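Local coordinates for protein toluene, o-xylene monooxygenase oxygenase subunit (Pseudomonas stutzeri, PDB 2INC) that probably serves as a helical, ferritin-like subunit of the oxygenase that hydroxylates toluene and o-xylene, at residues B[29-34]-B[53-58]; B[133-138]-B[214-219]; B[263-268]-B[276-281]. All blocks are in the same frame, centred on the assembly; numbering follows the deposited sequence.

Contact 1: B[29-34]-B[53-58]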
loop_
_atom_site.group_PDB
_atom_site.type_symbol
_atom_site.label_atom_id
_atom_site.label_comp_id
_atom_site.label_asym_id
_atom_site.label_seq_id
_atom_site.Cartn_x
_atom_site.Cartn_y
_atom_site.Cartn_z
ATOM N N HIS B 29 1.157 -4.999 -29.085
ATOM C CA HIS B 29 1.225 -4.138 -30.261
ATOM C C HIS B 29 0.118 -4.586 -31.185
ATOM O O HIS B 29 -0.091 -5.795 -31.370
ATOM C CB HIS B 29 2.557 -4.239 -30.989
ATOM C CG HIS B 29 3.687 -3.627 -30.221
ATOM N ND1 HIS B 29 5.008 -3.973 -30.412
ATOM C CD2 HIS B 29 3.684 -2.654 -29.284
ATOM C CE1 HIS B 29 5.766 -3.274 -29.591
ATOM N NE2 HIS B 29 4.990 -2.450 -28.907
ATOM N N TYR B 30 -0.590 -3.602 -31.696
ATOM C CA TYR B 30 -1.692 -3.819 -32.659
ATOM C C TYR B 30 -1.264 -3.340 -34.057
ATOM O O TYR B 30 -1.897 -3.674 -35.076
ATOM C CB TYR B 30 -2.987 -3.173 -32.149
ATOM C CG TYR B 30 -2.914 -1.635 -31.993
ATOM C CD1 TYR B 30 -2.966 -0.829 -33.096
ATOM C CD2 TYR B 30 -2.756 -1.017 -30.707
ATOM C CE1 TYR B 30 -2.877 0.580 -32.981
ATOM C CE2 TYR B 30 -2.669 0.389 -30.580
ATOM C CZ TYR B 30 -2.741 1.181 -31.698
ATOM O OH TYR B 30 -2.701 2.592 -31.628
ATOM N N PHE B 31 -0.162 -2.583 -34.153
ATOM C CA PHE B 31 0.329 -2.226 -35.497
ATOM C C PHE B 31 0.736 -3.409 -36.324
ATOM O O PHE B 31 0.797 -3.332 -37.546
ATOM C CB PHE B 31 1.457 -1.140 -35.528
ATOM C CG PHE B 31 2.815 -1.620 -35.128
ATOM C CD1 PHE B 31 3.674 -2.177 -36.080
ATOM C CD2 PHE B 31 3.248 -1.538 -33.803
ATOM C CE1 PHE B 31 4.904 -2.655 -35.715
ATOM C CE2 PHE B 31 4.511 -1.980 -33.461
ATOM C CZ PHE B 31 5.325 -2.537 -34.424
ATOM N N THR B 32 1.088 -4.500 -35.660
ATOM C CA THR B 32 1.446 -5.678 -36.391
ATOM C C THR B 32 0.207 -6.493 -36.891
ATOM O O THR B 32 0.390 -7.445 -37.646
ATOM C CB THR B 32 2.309 -6.587 -35.508
ATOM O OG1 THR B 32 1.678 -6.738 -34.231
ATOM C CG2 THR B 32 3.678 -5.929 -35.303
ATOM N N ASP B 33 -1.017 -6.126 -36.491
ATOM C CA ASP B 33 -2.223 -6.843 -36.944
ATOM C C ASP B 33 -2.439 -6.788 -38.471
ATOM O O ASP B 33 -2.943 -7.763 -39.068
ATOM C CB ASP B 33 -3.494 -6.369 -36.193
ATOM C CG ASP B 33 -3.476 -6.694 -34.685
ATOM O OD1 ASP B 33 -2.643 -7.493 -34.217
ATOM O OD2 ASP B 33 -4.336 -6.158 -33.958
ATOM N N ASN B 34 -2.056 -5.671 -39.091
ATOM C CA ASN B 34 -2.274 -5.393 -40.511
ATOM C C ASN B 34 -1.001 -4.842 -41.149
ATOM O O ASN B 34 -0.833 -3.608 -41.271
ATOM C CB ASN B 34 -3.371 -4.355 -40.723
ATOM C CG ASN B 34 -4.658 -4.688 -39.957
ATOM O OD1 ASN B 34 -4.845 -4.299 -38.782
ATOM N ND2 ASN B 34 -5.573 -5.389 -40.629
ATOM N N LYS B 53 8.963 -0.612 -43.866
ATOM C CA LYS B 53 10.348 -0.804 -44.276
ATOM C C LYS B 53 11.239 -1.314 -43.124
ATOM O O LYS B 53 12.038 -2.222 -43.358
ATOM C CB LYS B 53 10.904 0.471 -44.905
ATOM C CG LYS B 53 12.370 0.395 -45.282
ATOM C CD LYS B 53 12.722 1.560 -46.199
ATOM C CE LYS B 53 14.230 1.614 -46.531
ATOM N NZ LYS B 53 14.629 0.477 -47.421
ATOM N N TYR B 54 11.075 -0.779 -41.895
ATOM C CA TYR B 54 12.063 -0.959 -40.849
ATOM C C TYR B 54 11.605 -1.958 -39.798
ATOM O O TYR B 54 12.434 -2.466 -39.057
ATOM C CB TYR B 54 12.470 0.395 -40.233
ATOM C CG TYR B 54 13.137 1.335 -41.235
ATOM C CD1 TYR B 54 14.219 0.925 -42.006
ATOM C CD2 TYR B 54 12.697 2.624 -41.402
ATOM C CE1 TYR B 54 14.837 1.768 -42.911
ATOM C CE2 TYR B 54 13.329 3.493 -42.301
ATOM C CZ TYR B 54 14.395 3.039 -43.036
ATOM O OH TYR B 54 15.020 3.886 -43.915
ATOM N N CYS B 55 10.296 -2.249 -39.711
ATOM C CA CYS B 55 9.880 -3.329 -38.832
ATOM C C CYS B 55 9.611 -4.548 -39.755
ATOM O O CYS B 55 10.365 -5.496 -39.730
ATOM C CB CYS B 55 8.669 -2.922 -37.948
ATOM S SG CYS B 55 8.101 -4.301 -36.886
ATOM N N PHE B 56 8.581 -4.472 -40.610
ATOM C CA PHE B 56 8.086 -5.640 -41.355
ATOM C C PHE B 56 9.094 -6.232 -42.328
ATOM O O PHE B 56 9.217 -7.462 -42.391
ATOM C CB PHE B 56 6.722 -5.379 -42.034
ATOM C CG PHE B 56 5.651 -5.027 -41.053
ATOM C CD1 PHE B 56 5.398 -5.868 -39.982
ATOM C CD2 PHE B 56 4.933 -3.849 -41.153
ATOM C CE1 PHE B 56 4.428 -5.551 -39.022
ATOM C CE2 PHE B 56 3.950 -3.497 -40.178
ATOM C CZ PHE B 56 3.681 -4.364 -39.130
ATOM N N ASP B 57 9.850 -5.384 -43.011
ATOM C CA ASP B 57 10.796 -5.893 -44.032
ATOM C C ASP B 57 12.197 -6.240 -43.542
ATOM O O ASP B 57 13.106 -6.487 -44.373
ATOM C CB ASP B 57 10.905 -4.923 -45.166
ATOM C CG ASP B 57 9.636 -4.850 -45.972
ATOM O OD1 ASP B 57 8.725 -5.721 -45.783
ATOM O OD2 ASP B 57 9.531 -3.895 -46.766
ATOM N N SER B 58 12.394 -6.274 -42.223
ATOM C CA SER B 58 13.718 -6.560 -41.690
ATOM C C SER B 58 14.100 -7.970 -42.132
ATOM O O SER B 58 13.255 -8.868 -42.105
ATOM C CB SER B 58 13.732 -6.486 -40.167
ATOM O OG SER B 58 15.025 -6.779 -39.668
#
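The ring of Phe56 meets the loop edge-on at a carbonyl: Phe31 O lies in the plane of that ring, 3.4 Å from Phe56 CZ. This is a close approach of a ring C-H edge to a backbone oxygen, favourable because the rim of a phenyl ring is slightly positive. Thr32 CA sits in the same ring plane, 3.8 Å from Phe56 CZ, while Thr32 CG2 approaches Phe56 CE1 at 3.8 Å. The far end of the Phe56 ring thus rests against the backbone of a type I beta turn, Tyr30 to Asp33, which is closed by Asp33 N to Tyr30 O at 3.0 Å. Phe31 supplies the second half of the contact. Its CG stands between the backbone N and the carbonyl carbon (chi1 76°), a torsion that leaves the ring next to the following residue, and Thr32 CG2 lies over the outer part of one face. The two phenyl rings meet obliquely, planes at 54°, with Phe31 CD1 3.8 Å from Phe56 CZ. Farther along the Phe31 rim comes sulfur: Cys55 SG lies in the ring plane, 3.8 Å from Phe31 CE1, a sulfur-aromatic contact made at the edge and not over the pi cloud. With an alanine in place of Phe56, a gap would probably open between the turn and the helix end, taking from Phe31 O its ring-edge C-H and from Thr32 CG2 one of its two aromatic neighbours. The hydroxyl of Tyr30 is hydrogen-bonded to acidic side-chain oxygen on the chain of another protein. Trp39 and Tyr51 add rings around Phe31, Pro38 touches Phe56, and Cys55 reaches Ile138, so that the loop after helix 20-25 is packed against the end of helix 46-56, which in turn rests on helix 121-138.

Contact 2: B[133-138]-B[214-219]; sequences VYIHQI and AINLVT
Ile135 and Ile215 join helix 121-138 to helix 208-237 in the buried interior of what is consistent with a ferritin-like helical bundle. The contact is small, 84 Å² summed over both sides, and wholly apolar where the two isoleucines meet. Ile215 can be followed outward. Its CB is the closest atom, 3.8 Å from Ile135 CD1. At the branch, Ile215 CG1 stays 4.1 Å from Ile135 CD1. On the other arm Ile215 CG2 flanks Ile135 CD1 at 4.2 Å, so the methyl is set against the fork of the beta-branched chain. The tip then leaves: with chi2 at -62° the chain folds and puts Ile215 CD1 5.5 Å from Ile135 CD1. Beyond this pair, Ile215 packs on Ile199 and Ala202 of helix 190-202. Ile135 does the reverse, for its CG1-CD1 arm is extended (chi2 168°) and carries the terminal methyl across the gap between helices whose CA atoms are 8.8 Å apart at Ile135 and Ile215. The two side chains thus run antiparallel, the tip of Ile135 against the base of Ile215. Asn216 borders the same methyl, its OD1 4.2 Å from Ile135 CD1. The amide nitrogen of Asn216 is engaged elsewhere, bonded to Ser261 and to Glu151, which ties this buried polar group to two further helices. Ile215 belongs to a wider pi-type turn, 214-219, and the carbonyl at its start takes two bonds from one residue. Thr219 N donates to Ala214 O at 2.8 Å; from the opposite face of the carbonyl plane, Thr219 OG1 donates to Ala214 O at 2.7 Å, standing 37° out of that plane.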
loop_
_atom_site.group_PDB
_atom_site.type_symbol
_atom_site.label_atom_id
_atom_site.label_comp_id
_atom_site.label_asym_id
_atom_site.label_seq_id
_atom_site.Cartn_x
_atom_site.Cartn_y
_atom_site.Cartn_z
ATOM N N VAL B 133 15.771 3.665 -26.984
ATOM C CA VAL B 133 14.384 4.095 -27.043
ATOM C C VAL B 133 13.928 4.073 -28.519
ATOM O O VAL B 133 12.729 4.003 -28.804
ATOM C CB VAL B 133 14.166 5.509 -26.382
ATOM C CG1 VAL B 133 14.466 6.579 -27.316
ATOM C CG2 VAL B 133 12.755 5.626 -25.735
ATOM N N TYR B 134 14.883 4.121 -29.445
ATOM C CA TYR B 134 14.514 3.821 -30.841
ATOM C C TYR B 134 14.161 2.350 -31.012
ATOM O O TYR B 134 13.101 2.035 -31.602
ATOM C CB TYR B 134 15.516 4.338 -31.876
ATOM C CG TYR B 134 15.038 3.944 -33.248
ATOM C CD1 TYR B 134 15.627 2.847 -33.928
ATOM C CD2 TYR B 134 13.926 4.551 -33.807
ATOM C CE1 TYR B 134 15.142 2.451 -35.183
ATOM C CE2 TYR B 134 13.421 4.133 -35.090
ATOM C CZ TYR B 134 14.051 3.094 -35.731
ATOM O OH TYR B 134 13.540 2.690 -36.970
ATOM N N ILE B 135 14.935 1.445 -30.428
ATOM C CA ILE B 135 14.549 -0.010 -30.492
ATOM C C ILE B 135 13.126 -0.221 -29.963
ATOM O O ILE B 135 12.309 -0.940 -30.572
ATOM C CB ILE B 135 15.588 -0.888 -29.768
ATOM C CG1 ILE B 135 16.920 -0.719 -30.515
ATOM C CG2 ILE B 135 15.148 -2.410 -29.628
ATOM C CD1 ILE B 135 18.236 -1.253 -29.847
ATOM N N HIS B 136 12.831 0.394 -28.822
ATOM C CA HIS B 136 11.486 0.354 -28.241
ATOM C C HIS B 136 10.419 0.498 -29.298
ATOM O O HIS B 136 9.504 -0.316 -29.369
ATOM C CB HIS B 136 11.356 1.478 -27.191
ATOM C CG HIS B 136 9.960 1.705 -26.712
ATOM N ND1 HIS B 136 9.601 1.559 -25.394
ATOM C CD2 HIS B 136 8.829 2.038 -27.377
ATOM C CE1 HIS B 136 8.312 1.835 -25.261
ATOM N NE2 HIS B 136 7.821 2.119 -26.453
ATOM N N GLN B 137 10.491 1.573 -30.084
ATOM C CA GLN B 137 9.355 1.998 -30.885
ATOM C C GLN B 137 9.260 1.238 -32.236
ATOM O O GLN B 137 8.223 1.285 -32.908
ATOM C CB GLN B 137 9.390 3.525 -31.069
ATOM C CG GLN B 137 10.509 4.029 -31.914
ATOM C CD GLN B 137 10.784 5.513 -31.656
ATOM O OE1 GLN B 137 11.490 5.912 -30.697
ATOM N NE2 GLN B 137 10.265 6.308 -32.482
ATOM N N ILE B 138 10.303 0.514 -32.629
ATOM C CA ILE B 138 10.263 -0.228 -33.920
ATOM C C ILE B 138 10.298 -1.767 -33.718
ATOM O O ILE B 138 10.109 -2.513 -34.691
ATOM C CB ILE B 138 11.437 0.270 -34.804
ATOM C CG1 ILE B 138 11.292 -0.013 -36.315
ATOM C CG2 ILE B 138 12.776 -0.243 -34.247
ATOM C CD1 ILE B 138 10.059 0.647 -37.012
ATOM N N ALA B 214 23.416 -3.253 -33.733
ATOM C CA ALA B 214 24.358 -2.189 -33.598
ATOM C C ALA B 214 24.423 -1.659 -32.178
ATOM O O ALA B 214 25.531 -1.441 -31.655
ATOM C CB ALA B 214 24.103 -1.066 -34.649
ATOM N N ILE B 215 23.272 -1.481 -31.524
ATOM C CA ILE B 215 23.269 -0.869 -30.173
ATOM C C ILE B 215 23.551 -1.910 -29.092
ATOM O O ILE B 215 24.403 -1.709 -28.239
ATOM C CB ILE B 215 21.901 -0.226 -29.857
ATOM C CG1 ILE B 215 21.579 0.877 -30.844
ATOM C CG2 ILE B 215 21.888 0.291 -28.421
ATOM C CD1 ILE B 215 22.583 1.991 -30.795
ATOM N N ASN B 216 22.842 -3.021 -29.129
ATOM C CA ASN B 216 22.897 -3.920 -27.982
ATOM C C ASN B 216 23.983 -4.935 -28.150
ATOM O O ASN B 216 24.542 -5.443 -27.137
ATOM C CB ASN B 216 21.573 -4.653 -27.767
ATOM C CG ASN B 216 20.643 -3.907 -26.769
ATOM O OD1 ASN B 216 20.679 -2.696 -26.692
ATOM N ND2 ASN B 216 19.827 -4.647 -26.029
ATOM N N LEU B 217 24.253 -5.316 -29.401
ATOM C CA LEU B 217 25.204 -6.437 -29.550
ATOM C C LEU B 217 26.613 -5.951 -29.759
ATOM O O LEU B 217 27.559 -6.673 -29.438
ATOM C CB LEU B 217 24.778 -7.436 -30.647
ATOM C CG LEU B 217 23.437 -8.159 -30.463
ATOM C CD1 LEU B 217 23.227 -9.228 -31.526
ATOM C CD2 LEU B 217 23.321 -8.708 -29.128
ATOM N N VAL B 218 26.757 -4.726 -30.262
ATOM C CA VAL B 218 28.072 -4.228 -30.637
ATOM C C VAL B 218 28.459 -3.011 -29.817
ATOM O O VAL B 218 29.462 -3.046 -29.111
ATOM C CB VAL B 218 28.180 -3.908 -32.167
ATOM C CG1 VAL B 218 29.547 -3.277 -32.500
ATOM C CG2 VAL B 218 27.942 -5.215 -32.995
ATOM N N THR B 219 27.686 -1.937 -29.912
ATOM C CA THR B 219 28.062 -0.703 -29.235
ATOM C C THR B 219 28.082 -0.858 -27.699
ATOM O O THR B 219 29.080 -0.533 -27.023
ATOM C CB THR B 219 27.113 0.374 -29.650
ATOM O OG1 THR B 219 27.245 0.526 -31.059
ATOM C CG2 THR B 219 27.458 1.698 -28.982
#

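Contact 3: B[263-268]-B[276-281]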
loop_
_atom_site.group_PDB
_atom_site.type_symbol
_atom_site.label_atom_id
_atom_site.label_comp_id
_atom_site.label_asym_id
_atom_site.label_seq_id
_atom_site.Cartn_x
_atom_site.Cartn_y
_atom_site.Cartn_z
ATOM N N ALA B 263 18.781 -13.707 -24.938
ATOM C CA ALA B 263 17.551 -14.480 -25.114
ATOM C C ALA B 263 16.954 -14.240 -26.472
ATOM O O ALA B 263 16.463 -15.179 -27.112
ATOM C CB ALA B 263 16.554 -14.220 -23.997
ATOM N N LEU B 264 17.018 -12.997 -26.937
ATOM C CA LEU B 264 16.471 -12.668 -28.238
ATOM C C LEU B 264 17.267 -13.298 -29.395
ATOM O O LEU B 264 16.690 -13.824 -30.338
ATOM C CB LEU B 264 16.376 -11.154 -28.423
ATOM C CG LEU B 264 15.620 -10.641 -29.677
ATOM C CD1 LEU B 264 14.198 -11.156 -29.779
ATOM C CD2 LEU B 264 15.630 -9.147 -29.696
ATOM N N VAL B 265 18.588 -13.224 -29.323
ATOM C CA VAL B 265 19.423 -13.846 -30.358
ATOM C C VAL B 265 19.090 -15.346 -30.347
ATOM O O VAL B 265 18.892 -15.960 -31.426
ATOM C CB VAL B 265 20.896 -13.610 -30.105
ATOM C CG1 VAL B 265 21.768 -14.646 -30.894
ATOM C CG2 VAL B 265 21.265 -12.176 -30.475
ATOM N N LYS B 266 18.973 -15.918 -29.146
ATOM C CA LYS B 266 18.609 -17.324 -29.034
ATOM C C LYS B 266 17.353 -17.625 -29.834
ATOM O O LYS B 266 17.286 -18.601 -30.634
ATOM C CB LYS B 266 18.413 -17.725 -27.577
ATOM C CG LYS B 266 18.167 -19.215 -27.404
ATOM C CD LYS B 266 18.169 -19.602 -25.977
ATOM C CE LYS B 266 17.750 -21.047 -25.838
ATOM N NZ LYS B 266 17.337 -21.370 -24.431
ATOM N N MET B 267 16.318 -16.821 -29.590
ATOM C CA MET B 267 15.069 -17.017 -30.291
ATOM C C MET B 267 15.252 -16.859 -31.794
ATOM O O MET B 267 14.746 -17.666 -32.556
ATOM C CB MET B 267 14.007 -16.069 -29.747
ATOM C CG MET B 267 12.746 -16.125 -30.544
ATOM S SD MET B 267 11.581 -15.001 -29.772
ATOM C CE MET B 267 10.120 -15.330 -30.731
ATOM N N ALA B 268 15.960 -15.819 -32.233
ATOM C CA ALA B 268 16.219 -15.610 -33.641
ATOM C C ALA B 268 16.880 -16.832 -34.303
ATOM O O ALA B 268 16.530 -17.189 -35.424
ATOM C CB ALA B 268 17.066 -14.346 -33.855
ATOM N N GLU B 276 23.254 -15.939 -39.926
ATOM C CA GLU B 276 24.033 -15.284 -40.962
ATOM C C GLU B 276 23.642 -13.805 -41.056
ATOM O O GLU B 276 24.480 -12.942 -41.329
ATOM C CB GLU B 276 23.866 -15.994 -42.325
ATOM C CG GLU B 276 24.268 -17.530 -42.357
ATOM C CD GLU B 276 23.378 -18.480 -41.488
ATOM O OE1 GLU B 276 22.115 -18.437 -41.553
ATOM O OE2 GLU B 276 23.965 -19.302 -40.731
ATOM N N VAL B 277 22.356 -13.511 -40.837
ATOM C CA VAL B 277 21.881 -12.128 -40.930
ATOM C C VAL B 277 22.549 -11.340 -39.766
ATOM O O VAL B 277 23.068 -10.244 -39.974
ATOM C CB VAL B 277 20.328 -12.047 -40.850
ATOM C CG1 VAL B 277 19.896 -10.629 -40.401
ATOM C CG2 VAL B 277 19.690 -12.326 -42.208
ATOM N N LEU B 278 22.571 -11.953 -38.579
ATOM C CA LEU B 278 23.153 -11.320 -37.393
ATOM C C LEU B 278 24.675 -11.210 -37.514
ATOM O O LEU B 278 25.259 -10.169 -37.175
ATOM C CB LEU B 278 22.764 -12.067 -36.131
ATOM C CG LEU B 278 21.296 -11.908 -35.711
ATOM C CD1 LEU B 278 20.964 -12.963 -34.733
ATOM C CD2 LEU B 278 20.941 -10.526 -35.114
ATOM N N GLN B 279 25.328 -12.256 -38.050
ATOM C CA GLN B 279 26.789 -12.208 -38.215
ATOM C C GLN B 279 27.237 -11.196 -39.224
ATOM O O GLN B 279 28.301 -10.600 -39.068
ATOM C CB GLN B 279 27.326 -13.577 -38.556
ATOM C CG GLN B 279 27.194 -14.488 -37.413
ATOM C CD GLN B 279 27.641 -15.887 -37.774
ATOM O OE1 GLN B 279 27.383 -16.381 -38.871
ATOM N NE2 GLN B 279 28.295 -16.538 -36.843
ATOM N N LYS B 280 26.423 -10.960 -40.238
ATOM C CA LYS B 280 26.741 -9.948 -41.235
ATOM C C LYS B 280 26.633 -8.551 -40.671
ATOM O O LYS B 280 27.404 -7.648 -41.036
ATOM C CB LYS B 280 25.810 -10.060 -42.429
ATOM C CG LYS B 280 26.193 -9.162 -43.619
ATOM C CD LYS B 280 25.164 -9.153 -44.839
ATOM C CE LYS B 280 24.554 -10.541 -45.177
ATOM N NZ LYS B 280 25.470 -11.706 -44.860
ATOM N N TRP B 281 25.642 -8.332 -39.821
ATOM C CA TRP B 281 25.512 -6.999 -39.183
ATOM C C TRP B 281 26.631 -6.771 -38.167
ATOM O O TRP B 281 27.226 -5.690 -38.125
ATOM C CB TRP B 281 24.142 -6.865 -38.501
ATOM C CG TRP B 281 23.014 -6.547 -39.424
ATOM C CD1 TRP B 281 23.064 -5.828 -40.597
ATOM C CD2 TRP B 281 21.641 -6.859 -39.203
ATOM N NE1 TRP B 281 21.796 -5.720 -41.140
ATOM C CE2 TRP B 281 20.904 -6.322 -40.290
ATOM C CE3 TRP B 281 20.955 -7.541 -38.187
ATOM C CZ2 TRP B 281 19.519 -6.462 -40.393
ATOM C CZ3 TRP B 281 19.567 -7.685 -38.303
ATOM C CH2 TRP B 281 18.878 -7.152 -39.403
#
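No flat group stands between Leu278 and its partners Val265 and Ala268; the one aromatic ring of the two segments, Trp281, lies to the side of this helix-loop-helix junction. Over one face of its indole sits Val277 O, 3.5 Å above the plane and offset toward the rim near CG and CD2. That carbonyl is also the acceptor for Trp281 N, so the ring lies against its own helix backbone. At the rim of the six-membered ring, Trp281 CH2 packs beside Ser58 OG, and the indole also touches Pro59, Asp207 and Thr213. The helices themselves are held by aliphatic packing. Helix 241-268 ends here, a short loop turns the chain, and helix 274-299 sets off in a clearly different direction, with the CA atoms of Val265 and Leu278 8.4 Å apart. Leu278 is the residue that bridges them. Its CG lies beside the backbone N (chi1 -72°), which carries the branched end out toward the earlier helix, where CD1 does the touching. The contact is modest, 95 Å² in total, and its distances are loose van der Waals ones, with no polar bond between the segments. Ala268 contributes only CB, which allows the backbone of the last turn to come near the leucine. The loop is fastened separately, by Asn274 ND2 bonding to Ala268 O. A third helix, 208-237, closes the group: its Leu217 packs on Val265, and its Thr213 touches both Leu278 and Trp281. Leu278 CD1 rests 4.2 Å from Ala268 CB and, one helical turn earlier, 4.3 Å from Val265 CG1.

The three contacts follow one another along the chain and touch in space. Contact 1 lies nearer the periphery, its centre about 23 Å from the centre of the chain, against about 8 Å and about 17 Å for the centres of contacts 2 and 3. Contacts 1 and 2, centres about 16 Å apart, meet where Cys55 SG comes 3.5 Å from Ile138 O. Contacts 2 and 3, centres about 13 Å apart, meet where Leu217 CD1 packs 3.7 Å from Val265 CG2. Contacts 1 and 3 are about 19 Å apart between centres. In related oxygenases the diiron centre belongs to a different subunit, so all three are probably structural packing.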